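PDB 4MX8: periplasmic binding protein from Xylanimonas cellulosilytica, which probably captures a solute, perhaps an iron-siderophore complex as in related binding proteins, outside the cell membrane and passes it to an ABC transporter. Local coordinates for residues 48-53 and 88-93; 64-69 and 83-88; 109-114 and 128-133; 96-101 and 120-125. All blocks are in the same frame, centred on the assembly; numbering follows the deposited sequence.

In the fold
The four contacts build one alpha/beta lobe around a parallel run of strands. Interaction 3 pairs strands 108-111 and 128-130; strand 49-51 of interaction 1 continues the sheet, with Val110 N 2.7 Å from Val50 O. On its other side strand 49-51 meets interaction 2, where Ala68 N lies 2.8 Å from Ile49 O, and the centres of interactions 1 and 2 are only about 9 Å apart. Interaction 4 packs helices 98-104 and 119-123 against this sheet, its centre about 10 Å from that of interaction 1 and about 13 Å from that of interaction 3. Phe52 and Phe88 touch Ile101 of interaction 4.

Interaction 1 (48-53 and 88-93); sequences RIVVFD and FNAGTL
Strand 49-51 and the end of strand 87-89 belong to the parallel beta layer of an alpha/beta lobe, but strand 67-70 runs between them, so 48-53 and 88-93 meet through side chains, with no direct hydrogen bond. Apolar packing comes first. Val50 spreads its branches over two partners: CG2 touches Phe88 CZ at 3.5 Å, and CG1 reaches Ala90 CB at 3.8 Å. A beta-branched valine suits this place, since its two methyls serve a ring and a small residue at once, while the short Ala90 also accepts Phe52 CZ at 3.7 Å. Contacts between ring and carbonyl form the second group. Phe52 has CG anti to its carbonyl carbon (chi1 -73°), which carries the ring across so that its rim meets backbone oxygens: CD1 lies 3.4 Å from Thr92 O, nearly in the ring plane, and CZ lies 3.5 Å from Ala90 O. An alanine here would probably loosen the packing of residues 90-92, because the ring edge against Ala90 and Thr92 and the packing on Ile101 would be gone. Gly91 fits its backbone angles, where any side chain would jam against the preceding carbonyl. The charged group comes last: Arg48 NH1 passes obliquely by Phe88 CD2. At the Phe52 carbonyl, away from its ring, one water bridges the backbones, 2.8 Å from Phe52 O and 2.9 Å from Leu93 O.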
loop_
_atom_site.group_PDB
_atom_site.type_symbol
_atom_site.label_atom_id
_atom_site.label_comp_id
_atom_site.label_asym_id
_atom_site.label_seq_id
_atom_site.Cartn_x
_atom_site.Cartn_y
_atom_site.Cartn_z
ATOM N N ARG A 48 -3.178 7.373 -23.353
ATOM C CA ARG A 48 -4.381 6.816 -22.730
ATOM C C ARG A 48 -4.016 5.704 -21.769
ATOM O O ARG A 48 -3.998 4.534 -22.163
ATOM C CB ARG A 48 -5.325 6.219 -23.772
ATOM C CG ARG A 48 -6.597 7.007 -24.004
ATOM C CD ARG A 48 -7.779 6.091 -24.289
ATOM N NE ARG A 48 -8.890 6.845 -24.860
ATOM C CZ ARG A 48 -9.917 7.332 -24.169
ATOM N NH1 ARG A 48 -10.012 7.133 -22.864
ATOM N NH2 ARG A 48 -10.862 8.019 -24.797
ATOM N N ILE A 49 -3.739 6.050 -20.514
ATOM C CA ILE A 49 -3.311 5.057 -19.534
ATOM C C ILE A 49 -4.498 4.553 -18.724
ATOM O O ILE A 49 -5.303 5.340 -18.227
ATOM C CB ILE A 49 -2.273 5.638 -18.553
ATOM C CG1 ILE A 49 -1.224 6.465 -19.291
ATOM C CG2 ILE A 49 -1.624 4.527 -17.755
ATOM C CD1 ILE A 49 -0.250 7.133 -18.379
ATOM N N VAL A 50 -4.606 3.238 -18.592
ATOM C CA VAL A 50 -5.618 2.637 -17.730
ATOM C C VAL A 50 -4.900 1.992 -16.551
ATOM O O VAL A 50 -3.977 1.207 -16.746
ATOM C CB VAL A 50 -6.445 1.603 -18.491
ATOM C CG1 VAL A 50 -7.425 0.936 -17.572
ATOM C CG2 VAL A 50 -7.183 2.284 -19.615
ATOM N N VAL A 51 -5.307 2.336 -15.331
ATOM C CA VAL A 51 -4.603 1.875 -14.135
ATOM C C VAL A 51 -5.555 1.177 -13.154
ATOM O O VAL A 51 -6.568 1.756 -12.763
ATOM C CB VAL A 51 -3.925 3.063 -13.414
ATOM C CG1 VAL A 51 -3.330 2.630 -12.076
ATOM C CG2 VAL A 51 -2.864 3.680 -14.289
ATOM N N PHE A 52 -5.224 -0.048 -12.753
ATOM C CA PHE A 52 -6.011 -0.763 -11.747
ATOM C C PHE A 52 -5.412 -0.724 -10.332
ATOM O O PHE A 52 -6.114 -0.970 -9.355
ATOM C CB PHE A 52 -6.206 -2.235 -12.144
ATOM C CG PHE A 52 -7.176 -2.450 -13.280
ATOM C CD1 PHE A 52 -8.506 -2.731 -13.034
ATOM C CD2 PHE A 52 -6.747 -2.395 -14.600
ATOM C CE1 PHE A 52 -9.399 -2.946 -14.095
ATOM C CE2 PHE A 52 -7.634 -2.612 -15.661
ATOM C CZ PHE A 52 -8.959 -2.885 -15.406
ATOM N N ASP A 53 -4.113 -0.456 -10.232
ATOM C CA ASP A 53 -3.388 -0.445 -8.949
ATOM C C ASP A 53 -3.278 1.001 -8.449
ATOM O O ASP A 53 -2.600 1.830 -9.066
ATOM C CB ASP A 53 -1.998 -1.086 -9.126
ATOM C CG ASP A 53 -1.120 -0.993 -7.870
ATOM O OD1 ASP A 53 -1.597 -1.344 -6.763
ATOM O OD2 ASP A 53 0.069 -0.584 -7.998
ATOM N N PHE A 88 -13.013 6.760 -17.788
ATOM C CA PHE A 88 -14.023 5.726 -17.920
ATOM C C PHE A 88 -13.784 4.643 -16.870
ATOM O O PHE A 88 -12.651 4.465 -16.399
ATOM C CB PHE A 88 -14.024 5.145 -19.343
ATOM C CG PHE A 88 -12.838 4.267 -19.652
ATOM C CD1 PHE A 88 -12.903 2.890 -19.449
ATOM C CD2 PHE A 88 -11.657 4.810 -20.140
ATOM C CE1 PHE A 88 -11.817 2.077 -19.723
ATOM C CE2 PHE A 88 -10.564 4.005 -20.409
ATOM C CZ PHE A 88 -10.650 2.636 -20.212
ATOM N N ASN A 89 -14.847 3.925 -16.503
ATOM C CA ASN A 89 -14.724 2.884 -15.483
ATOM C C ASN A 89 -14.198 1.567 -16.079
ATOM O O ASN A 89 -14.841 0.965 -16.939
ATOM C CB ASN A 89 -16.055 2.704 -14.736
ATOM C CG ASN A 89 -15.970 1.675 -13.631
ATOM O OD1 ASN A 89 -15.804 2.012 -12.447
ATOM N ND2 ASN A 89 -16.101 0.398 -14.007
ATOM N N ALA A 90 -13.033 1.125 -15.612
ATOM C CA ALA A 90 -12.351 -0.034 -16.202
ATOM C C ALA A 90 -12.708 -1.353 -15.548
ATOM O O ALA A 90 -12.324 -2.411 -16.043
ATOM C CB ALA A 90 -10.846 0.154 -16.150
ATOM N N GLY A 91 -13.414 -1.292 -14.424
ATOM C CA GLY A 91 -13.700 -2.496 -13.661
ATOM C C GLY A 91 -13.722 -2.243 -12.167
ATOM O O GLY A 91 -14.324 -1.269 -11.716
ATOM N N THR A 92 -13.083 -3.132 -11.406
ATOM C CA THR A 92 -12.867 -2.937 -9.970
ATOM C C THR A 92 -11.412 -3.272 -9.669
ATOM O O THR A 92 -10.645 -3.546 -10.586
ATOM C CB THR A 92 -13.723 -3.864 -9.135
ATOM O OG1 THR A 92 -13.251 -5.200 -9.335
ATOM C CG2 THR A 92 -15.194 -3.753 -9.526
ATOM N N LEU A 93 -11.035 -3.276 -8.392
ATOM C CA LEU A 93 -9.644 -3.539 -8.017
ATOM C C LEU A 93 -9.217 -4.964 -8.363
ATOM O O LEU A 93 -8.033 -5.269 -8.363
ATOM C CB LEU A 93 -9.443 -3.323 -6.520
ATOM C CG LEU A 93 -9.647 -1.897 -6.008
ATOM C CD1 LEU A 93 -9.511 -1.838 -4.495
ATOM C CD2 LEU A 93 -8.658 -0.973 -6.690
HETATM O O HOH W 1 -5.771 -3.540 -8.219
#

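Interaction 2 (64-69 and 83-88); sequences GGEIAG and LADDAF
Phe88 lies in strand 87-89, just after the loop-out at 85-86, and its side chain folds back over the neighbouring strand. From CB the torsion places CG between the backbone N and the carbonyl carbon (chi1 72°), the crowded position, and this turns the ring toward residues 68 and 69. CG stands 4.0 Å from Ala68 O, and CD2 passes closer to the same oxygen. CE2 then lies 3.5 Å from Gly69 CA, and CZ at the tip is 3.9 Å from that carbon. Gly69 CA thus sits over one ring face, 3.8 Å from the centroid, in a CH-pi contact. Glycine suits the place because a beta carbon on residue 69 would run into CE2.

The backbones supply the polar bonds. Ala84 N donates to Ile67 O over 2.7 Å at 162°, and Phe88 N donates to Ala68 O over 3.0 Å. Between these two bonds the type I turn 84-87 bulges outward, closed by Ala87 N and Ala84 O at 2.9 Å. Glu66, extended and exposed, lays its carboxylate beside Ala84, with Asp85 nearby as a like charge that would probably repel it. Ile67 CB meets Leu83 CD2, while the rest of the isoleucine packs on helix 54-62. The parallel pairing shifts register by three residues across the turn; with helix 77-80 between the strands, it forms a strand-helix-strand connection of the alpha/beta lobe.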
loop_
_atom_site.group_PDB
_atom_site.type_symbol
_atom_site.label_atom_id
_atom_site.label_comp_id
_atom_site.label_asym_id
_atom_site.label_seq_id
_atom_site.Cartn_x
_atom_site.Cartn_y
_atom_site.Cartn_z
ATOM N N GLY A 64 2.857 13.929 -12.881
ATOM C CA GLY A 64 2.220 14.858 -13.800
ATOM C C GLY A 64 1.288 14.214 -14.801
ATOM O O GLY A 64 0.764 14.873 -15.702
ATOM N N GLY A 65 1.083 12.914 -14.644
ATOM C CA GLY A 65 0.286 12.161 -15.590
ATOM C C GLY A 65 -1.199 12.331 -15.360
ATOM O O GLY A 65 -1.640 13.102 -14.492
ATOM N N GLU A 66 -1.972 11.608 -16.155
ATOM C CA GLU A 66 -3.413 11.653 -16.058
ATOM C C GLU A 66 -3.894 10.257 -16.351
ATOM O O GLU A 66 -3.352 9.576 -17.212
ATOM C CB GLU A 66 -3.983 12.615 -17.084
ATOM C CG GLU A 66 -5.432 12.986 -16.876
ATOM C CD GLU A 66 -5.941 13.884 -17.988
ATOM O OE1 GLU A 66 -5.522 13.671 -19.147
ATOM O OE2 GLU A 66 -6.746 14.807 -17.709
ATOM N N ILE A 67 -4.917 9.828 -15.632
ATOM C CA ILE A 67 -5.426 8.486 -15.810
ATOM C C ILE A 67 -6.680 8.539 -16.675
ATOM O O ILE A 67 -7.562 9.360 -16.449
ATOM C CB ILE A 67 -5.743 7.855 -14.472
ATOM C CG1 ILE A 67 -4.608 8.147 -13.467
ATOM C CG2 ILE A 67 -6.037 6.385 -14.656
ATOM C CD1 ILE A 67 -3.248 7.756 -13.921
ATOM N N ALA A 68 -6.739 7.674 -17.680
ATOM C CA ALA A 68 -7.811 7.714 -18.652
ATOM C C ALA A 68 -8.915 6.764 -18.240
ATOM O O ALA A 68 -10.082 6.974 -18.552
ATOM C CB ALA A 68 -7.279 7.336 -20.006
ATOM N N GLY A 69 -8.532 5.700 -17.545
ATOM C CA GLY A 69 -9.475 4.684 -17.130
ATOM C C GLY A 69 -8.994 4.035 -15.843
ATOM O O GLY A 69 -7.787 3.857 -15.641
ATOM N N LEU A 83 -7.605 11.795 -12.222
ATOM C CA LEU A 83 -8.374 11.207 -13.311
ATOM C C LEU A 83 -8.643 12.227 -14.423
ATOM O O LEU A 83 -8.799 13.429 -14.190
ATOM C CB LEU A 83 -9.698 10.621 -12.815
ATOM C CG LEU A 83 -9.646 9.559 -11.734
ATOM C CD1 LEU A 83 -11.025 9.284 -11.225
ATOM C CD2 LEU A 83 -9.043 8.311 -12.307
ATOM N N ALA A 84 -8.672 11.722 -15.647
ATOM C CA ALA A 84 -9.122 12.480 -16.793
ATOM C C ALA A 84 -10.552 12.936 -16.542
ATOM O O ALA A 84 -11.326 12.212 -15.913
ATOM C CB ALA A 84 -9.064 11.599 -18.017
ATOM N N ASP A 85 -10.917 14.119 -17.033
ATOM C CA ASP A 85 -12.268 14.638 -16.795
ATOM C C ASP A 85 -13.349 13.710 -17.331
ATOM O O ASP A 85 -14.497 13.765 -16.896
ATOM C CB ASP A 85 -12.449 16.029 -17.394
ATOM C CG ASP A 85 -11.421 17.010 -16.888
ATOM O OD1 ASP A 85 -10.249 16.599 -16.741
ATOM O OD2 ASP A 85 -11.785 18.183 -16.638
ATOM N N ASP A 86 -12.973 12.852 -18.269
ATOM C CA ASP A 86 -13.924 11.947 -18.891
ATOM C C ASP A 86 -13.474 10.510 -18.668
ATOM O O ASP A 86 -13.826 9.612 -19.447
ATOM C CB ASP A 86 -14.015 12.230 -20.388
ATOM C CG ASP A 86 -12.654 12.162 -21.074
ATOM O OD1 ASP A 86 -12.605 11.854 -22.286
ATOM O OD2 ASP A 86 -11.630 12.410 -20.397
ATOM N N ALA A 87 -12.690 10.298 -17.610
ATOM C CA ALA A 87 -12.162 8.969 -17.317
ATOM C C ALA A 87 -13.293 7.959 -17.284
ATOM O O ALA A 87 -14.404 8.279 -16.839
ATOM C CB ALA A 87 -11.400 8.958 -16.008
ATOM N N PHE A 88 -13.013 6.760 -17.788
ATOM C CA PHE A 88 -14.023 5.726 -17.920
ATOM C C PHE A 88 -13.784 4.643 -16.870
ATOM O O PHE A 88 -12.651 4.465 -16.399
ATOM C CB PHE A 88 -14.024 5.145 -19.343
ATOM C CG PHE A 88 -12.838 4.267 -19.652
ATOM C CD1 PHE A 88 -12.903 2.890 -19.449
ATOM C CD2 PHE A 88 -11.657 4.810 -20.140
ATOM C CE1 PHE A 88 -11.817 2.077 -19.723
ATOM C CE2 PHE A 88 -10.564 4.005 -20.409
ATOM C CZ PHE A 88 -10.650 2.636 -20.212
#

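Interaction 3 (109-114 and 128-133); sequences IVVGGR and TIDLSL
The carboxylate of Asp130 is the flat group at the end of this contact, where it holds Ser132 in place. Its OD1 takes the hydroxyl of Ser132 on the syn lone pair, 2.7 Å from Ser132 OG, while Ser132 N comes from above the carboxylate plane at 3.0 Å, which makes an Asx turn. OD2 is taken by Trp21 NE1, so with three donors around it the acid is likely to be ionised. The turn closes the second strand of a beta-alpha-beta unit, in which strand 108-111, helix 119-123 and strand 128-130 follow one another and the strands pair in parallel.

Three nearly axial bonds zip the strands together: Ile129 N to Ile109 O at 3.0 Å, Val111 N to Ile129 O at 2.9 Å, and Leu131 N to Val111 O at 2.9 Å. Their regular alternation is that of a parallel pair, whose axes run 21° apart. On the face of Ile109, Val111 and Thr128 the helix residue Leu122 is packed. There Thr128 OG1 lies by Ile109 CB at 3.3 Å, though its hydrogen bond goes to Ala126 O; threonine suits the place by satisfying that carbonyl while its methyl joins the apolar surface. On the other face Val110 and Ile129 lie side by side, and Val110 CG1 touches Leu131 CD1 at 3.8 Å; helix 137-152 packs on Ile129 and Leu131. Gly113, with positive phi, is well suited to the bend that follows. Its N donates to Ser132 OG over 3.1 Å, the very hydroxyl that donates to Asp130.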
loop_
_atom_site.group_PDB
_atom_site.type_symbol
_atom_site.label_atom_id
_atom_site.label_comp_id
_atom_site.label_asym_id
_atom_site.label_seq_id
_atom_site.Cartn_x
_atom_site.Cartn_y
_atom_site.Cartn_z
ATOM N N ILE A 109 -1.563 -0.092 -19.957
ATOM C CA ILE A 109 -2.414 -0.544 -18.862
ATOM C C ILE A 109 -1.522 -0.928 -17.692
ATOM O O ILE A 109 -0.521 -1.619 -17.875
ATOM C CB ILE A 109 -3.270 -1.760 -19.266
ATOM C CG1 ILE A 109 -4.171 -1.408 -20.448
ATOM C CG2 ILE A 109 -4.099 -2.272 -18.092
ATOM C CD1 ILE A 109 -4.926 -2.593 -20.989
ATOM N N VAL A 110 -1.869 -0.470 -16.492
ATOM C CA VAL A 110 -1.033 -0.745 -15.331
ATOM C C VAL A 110 -1.815 -1.500 -14.285
ATOM O O VAL A 110 -2.895 -1.086 -13.856
ATOM C CB VAL A 110 -0.438 0.530 -14.699
ATOM C CG1 VAL A 110 0.518 0.150 -13.581
ATOM C CG2 VAL A 110 0.307 1.321 -15.732
ATOM N N VAL A 111 -1.237 -2.604 -13.851
ATOM C CA VAL A 111 -1.930 -3.527 -12.985
ATOM C C VAL A 111 -1.022 -3.817 -11.787
ATOM O O VAL A 111 0.185 -3.572 -11.841
ATOM C CB VAL A 111 -2.264 -4.782 -13.812
ATOM C CG1 VAL A 111 -1.481 -5.994 -13.346
ATOM C CG2 VAL A 111 -3.742 -5.028 -13.832
ATOM N N GLY A 112 -1.582 -4.311 -10.692
ATOM C CA GLY A 112 -0.746 -4.690 -9.570
ATOM C C GLY A 112 -1.553 -5.157 -8.381
ATOM O O GLY A 112 -2.746 -4.865 -8.267
ATOM N N GLY A 113 -0.900 -5.889 -7.490
ATOM C CA GLY A 113 -1.549 -6.359 -6.287
ATOM C C GLY A 113 -2.788 -7.181 -6.560
ATOM O O GLY A 113 -2.719 -8.280 -7.140
ATOM N N ARG A 114 -3.924 -6.631 -6.136
ATOM C CA ARG A 114 -5.220 -7.283 -6.304
ATOM C C ARG A 114 -5.519 -7.537 -7.767
ATOM O O ARG A 114 -6.258 -8.474 -8.110
ATOM C CB ARG A 114 -6.329 -6.436 -5.677
ATOM C CG ARG A 114 -6.217 -6.289 -4.169
ATOM C CD ARG A 114 -7.194 -5.247 -3.634
ATOM N NE ARG A 114 -7.097 -5.093 -2.183
ATOM C CZ ARG A 114 -6.382 -4.145 -1.588
ATOM N NH1 ARG A 114 -6.344 -4.077 -0.268
ATOM N NH2 ARG A 114 -5.707 -3.267 -2.313
ATOM N N THR A 128 0.659 -4.106 -21.070
ATOM C CA THR A 128 0.317 -3.996 -19.664
ATOM C C THR A 128 1.534 -4.334 -18.807
ATOM O O THR A 128 2.250 -5.299 -19.077
ATOM C CB THR A 128 -0.771 -5.008 -19.328
ATOM O OG1 THR A 128 -1.947 -4.719 -20.092
ATOM C CG2 THR A 128 -1.089 -5.007 -17.848
ATOM N N ILE A 129 1.769 -3.544 -17.772
ATOM C CA ILE A 129 2.820 -3.871 -16.836
ATOM C C ILE A 129 2.217 -4.103 -15.471
ATOM O O ILE A 129 1.147 -3.581 -15.144
ATOM C CB ILE A 129 3.910 -2.783 -16.758
ATOM C CG1 ILE A 129 3.311 -1.436 -16.360
ATOM C CG2 ILE A 129 4.629 -2.655 -18.078
ATOM C CD1 ILE A 129 4.317 -0.310 -16.463
ATOM N N ASP A 130 2.930 -4.891 -14.682
ATOM C CA ASP A 130 2.505 -5.302 -13.355
ATOM C C ASP A 130 3.511 -4.710 -12.370
ATOM O O ASP A 130 4.674 -5.107 -12.325
ATOM C CB ASP A 130 2.488 -6.834 -13.323
ATOM C CG ASP A 130 2.377 -7.418 -11.933
ATOM O OD1 ASP A 130 2.039 -6.689 -10.972
ATOM O OD2 ASP A 130 2.616 -8.649 -11.830
ATOM N N LEU A 131 3.071 -3.721 -11.611
ATOM C CA LEU A 131 3.963 -3.068 -10.673
ATOM C C LEU A 131 3.672 -3.519 -9.246
ATOM O O LEU A 131 3.759 -2.727 -8.318
ATOM C CB LEU A 131 3.856 -1.542 -10.789
ATOM C CG LEU A 131 4.108 -0.916 -12.162
ATOM C CD1 LEU A 131 3.969 0.584 -12.060
ATOM C CD2 LEU A 131 5.473 -1.261 -12.713
ATOM N N SER A 132 3.321 -4.794 -9.087
ATOM C CA SER A 132 3.148 -5.413 -7.769
ATOM C C SER A 132 4.354 -5.143 -6.871
ATOM O O SER A 132 5.465 -4.893 -7.357
ATOM C CB SER A 132 2.985 -6.939 -7.921
ATOM O OG SER A 132 1.711 -7.321 -8.416
ATOM N N LEU A 133 4.147 -5.205 -5.560
ATOM C CA LEU A 133 5.260 -5.000 -4.640
ATOM C C LEU A 133 6.266 -6.137 -4.763
ATOM O O LEU A 133 5.900 -7.301 -4.760
ATOM C CB LEU A 133 4.752 -4.898 -3.211
ATOM C CG LEU A 133 5.822 -4.480 -2.207
ATOM C CD1 LEU A 133 5.135 -3.721 -1.117
ATOM C CD2 LEU A 133 6.614 -5.677 -1.618
#

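Interaction 4 (96-101 and 120-125); sequences ADLIAI and ADLNEI
Two short helices, 98-104 and 119-123, pack beside each other on the beta layer, and the seam between them is tight at one side and loose at the other. On the tight side four aliphatic side chains interlock. Leu122 CD2 lies between two partners, 3.7 Å from Leu98 CD2 and 3.7 Å from Ile101 CD1, the isoleucine crossing it at about a right angle. Ile125, with CG1 anti to its carbonyl carbon (chi1 -59°), sends CD1 to within 3.6 Å of Leu98 CD2, and Ile101 CG2 meets Ile125 CD1 at 4.1 Å. Ala96 CB closes the sheet-ward end against Leu122 CD2, small enough to sit there while also touching Phe52. Leu122 and Ile101 are buried, and both reach Ile109 of strand 108-111.

The looser side faces solvent. There Leu98 CD1 rests across the aliphatic carbon of Asp121, 3.7 Å from its CB, and the carboxylate lies at an exposed edge. An alanine in place of Leu98 would probably weaken the seam, since both methyls that reach Asp121, Leu122 and Ile125 would be lost. The polar side-chain bond lies within 96-101: Asp97 N-caps helix 98-104, its OD1 accepting from Ala100 N at 3.0 Å and 162°, which suits an aspartate just before the first turn. Since no hydrogen bond or salt bridge crosses between the segments, the contact rests on the fit and burial of branched aliphatic groups, and its cohesion is essentially hydrophobic.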
loop_
_atom_site.group_PDB
_atom_site.type_symbol
_atom_site.label_atom_id
_atom_site.label_comp_id
_atom_site.label_asym_id
_atom_site.label_seq_id
_atom_site.Cartn_x
_atom_site.Cartn_y
_atom_site.Cartn_z
ATOM N N ALA A 96 -11.566 -6.826 -14.494
ATOM C CA ALA A 96 -11.556 -5.890 -15.614
ATOM C C ALA A 96 -12.774 -6.031 -16.531
ATOM O O ALA A 96 -13.194 -7.143 -16.848
ATOM C CB ALA A 96 -10.273 -6.067 -16.415
ATOM N N ASP A 97 -13.330 -4.896 -16.949
ATOM C CA ASP A 97 -14.334 -4.843 -18.011
ATOM C C ASP A 97 -13.602 -4.863 -19.365
ATOM O O ASP A 97 -13.409 -3.822 -19.996
ATOM C CB ASP A 97 -15.191 -3.572 -17.858
ATOM C CG ASP A 97 -16.369 -3.521 -18.835
ATOM O OD1 ASP A 97 -16.352 -4.244 -19.859
ATOM O OD2 ASP A 97 -17.311 -2.726 -18.592
ATOM N N LEU A 98 -13.195 -6.049 -19.804
ATOM C CA LEU A 98 -12.384 -6.186 -21.012
ATOM C C LEU A 98 -13.062 -5.687 -22.293
ATOM O O LEU A 98 -12.371 -5.306 -23.238
ATOM C CB LEU A 98 -11.901 -7.629 -21.193
ATOM C CG LEU A 98 -10.995 -8.151 -20.082
ATOM C CD1 LEU A 98 -10.693 -9.599 -20.304
ATOM C CD2 LEU A 98 -9.686 -7.372 -19.982
ATOM N N ILE A 99 -14.395 -5.690 -22.347
ATOM C CA ILE A 99 -15.053 -5.172 -23.554
ATOM C C ILE A 99 -14.999 -3.643 -23.570
ATOM O O ILE A 99 -14.752 -3.029 -24.609
ATOM C CB ILE A 99 -16.511 -5.711 -23.810
ATOM C CG1 ILE A 99 -17.421 -5.486 -22.609
ATOM C CG2 ILE A 99 -16.500 -7.179 -24.137
ATOM C CD1 ILE A 99 -18.792 -6.119 -22.775
ATOM N N ALA A 100 -15.213 -3.038 -22.407
ATOM C CA ALA A 100 -15.123 -1.593 -22.287
ATOM C C ALA A 100 -13.720 -1.149 -22.640
ATOM O O ALA A 100 -13.530 -0.285 -23.504
ATOM C CB ALA A 100 -15.454 -1.163 -20.885
ATOM N N ILE A 101 -12.745 -1.746 -21.958
ATOM C CA ILE A 101 -11.349 -1.386 -22.152
ATOM C C ILE A 101 -10.923 -1.523 -23.611
ATOM O O ILE A 101 -10.348 -0.592 -24.175
ATOM C CB ILE A 101 -10.421 -2.186 -21.232
ATOM C CG1 ILE A 101 -10.761 -1.877 -19.774
ATOM C CG2 ILE A 101 -8.973 -1.841 -21.514
ATOM C CD1 ILE A 101 -9.958 -2.682 -18.783
ATOM N N ALA A 120 -2.496 -11.062 -17.959
ATOM C CA ALA A 120 -2.521 -11.695 -19.279
ATOM C C ALA A 120 -3.709 -11.251 -20.169
ATOM O O ALA A 120 -3.540 -11.023 -21.368
ATOM C CB ALA A 120 -2.450 -13.189 -19.140
ATOM N N ASP A 121 -4.896 -11.114 -19.579
ATOM C CA ASP A 121 -6.072 -10.682 -20.323
ATOM C C ASP A 121 -5.906 -9.254 -20.820
ATOM O O ASP A 121 -6.227 -8.943 -21.969
ATOM C CB ASP A 121 -7.327 -10.753 -19.453
ATOM C CG ASP A 121 -7.850 -12.166 -19.287
ATOM O OD1 ASP A 121 -7.289 -13.075 -19.943
ATOM O OD2 ASP A 121 -8.832 -12.351 -18.510
ATOM N N LEU A 122 -5.418 -8.385 -19.938
ATOM C CA LEU A 122 -5.219 -6.988 -20.286
ATOM C C LEU A 122 -4.158 -6.829 -21.371
ATOM O O LEU A 122 -4.360 -6.099 -22.343
ATOM C CB LEU A 122 -4.889 -6.170 -19.052
ATOM C CG LEU A 122 -6.139 -6.024 -18.180
ATOM C CD1 LEU A 122 -5.794 -5.588 -16.762
ATOM C CD2 LEU A 122 -7.082 -5.029 -18.813
ATOM N N ASN A 123 -3.050 -7.544 -21.229
ATOM C CA ASN A 123 -1.960 -7.469 -22.203
ATOM C C ASN A 123 -2.365 -7.847 -23.651
ATOM O O ASN A 123 -1.691 -7.464 -24.607
ATOM C CB ASN A 123 -0.778 -8.309 -21.709
ATOM C CG ASN A 123 0.523 -8.013 -22.450
ATOM O OD1 ASN A 123 0.887 -6.852 -22.667
ATOM N ND2 ASN A 123 1.237 -9.078 -22.833
ATOM N N GLU A 124 -3.473 -8.574 -23.811
ATOM C CA GLU A 124 -4.015 -8.873 -25.149
ATOM C C GLU A 124 -4.638 -7.646 -25.811
ATOM O O GLU A 124 -4.849 -7.642 -27.027
ATOM C CB GLU A 124 -5.064 -9.995 -25.102
ATOM C CG GLU A 124 -4.499 -11.411 -25.064
ATOM C CD GLU A 124 -3.791 -11.802 -26.358
ATOM O OE1 GLU A 124 -4.461 -11.848 -27.420
ATOM O OE2 GLU A 124 -2.563 -12.061 -26.310
ATOM N N ILE A 125 -4.931 -6.622 -25.002
ATOM C CA ILE A 125 -5.603 -5.399 -25.451
ATOM C C ILE A 125 -4.609 -4.265 -25.717
ATOM O O ILE A 125 -4.710 -3.555 -26.727
ATOM C CB ILE A 125 -6.585 -4.918 -24.396
ATOM C CG1 ILE A 125 -7.621 -5.984 -24.117
ATOM C CG2 ILE A 125 -7.282 -3.652 -24.827
ATOM C CD1 ILE A 125 -8.505 -5.618 -22.933
#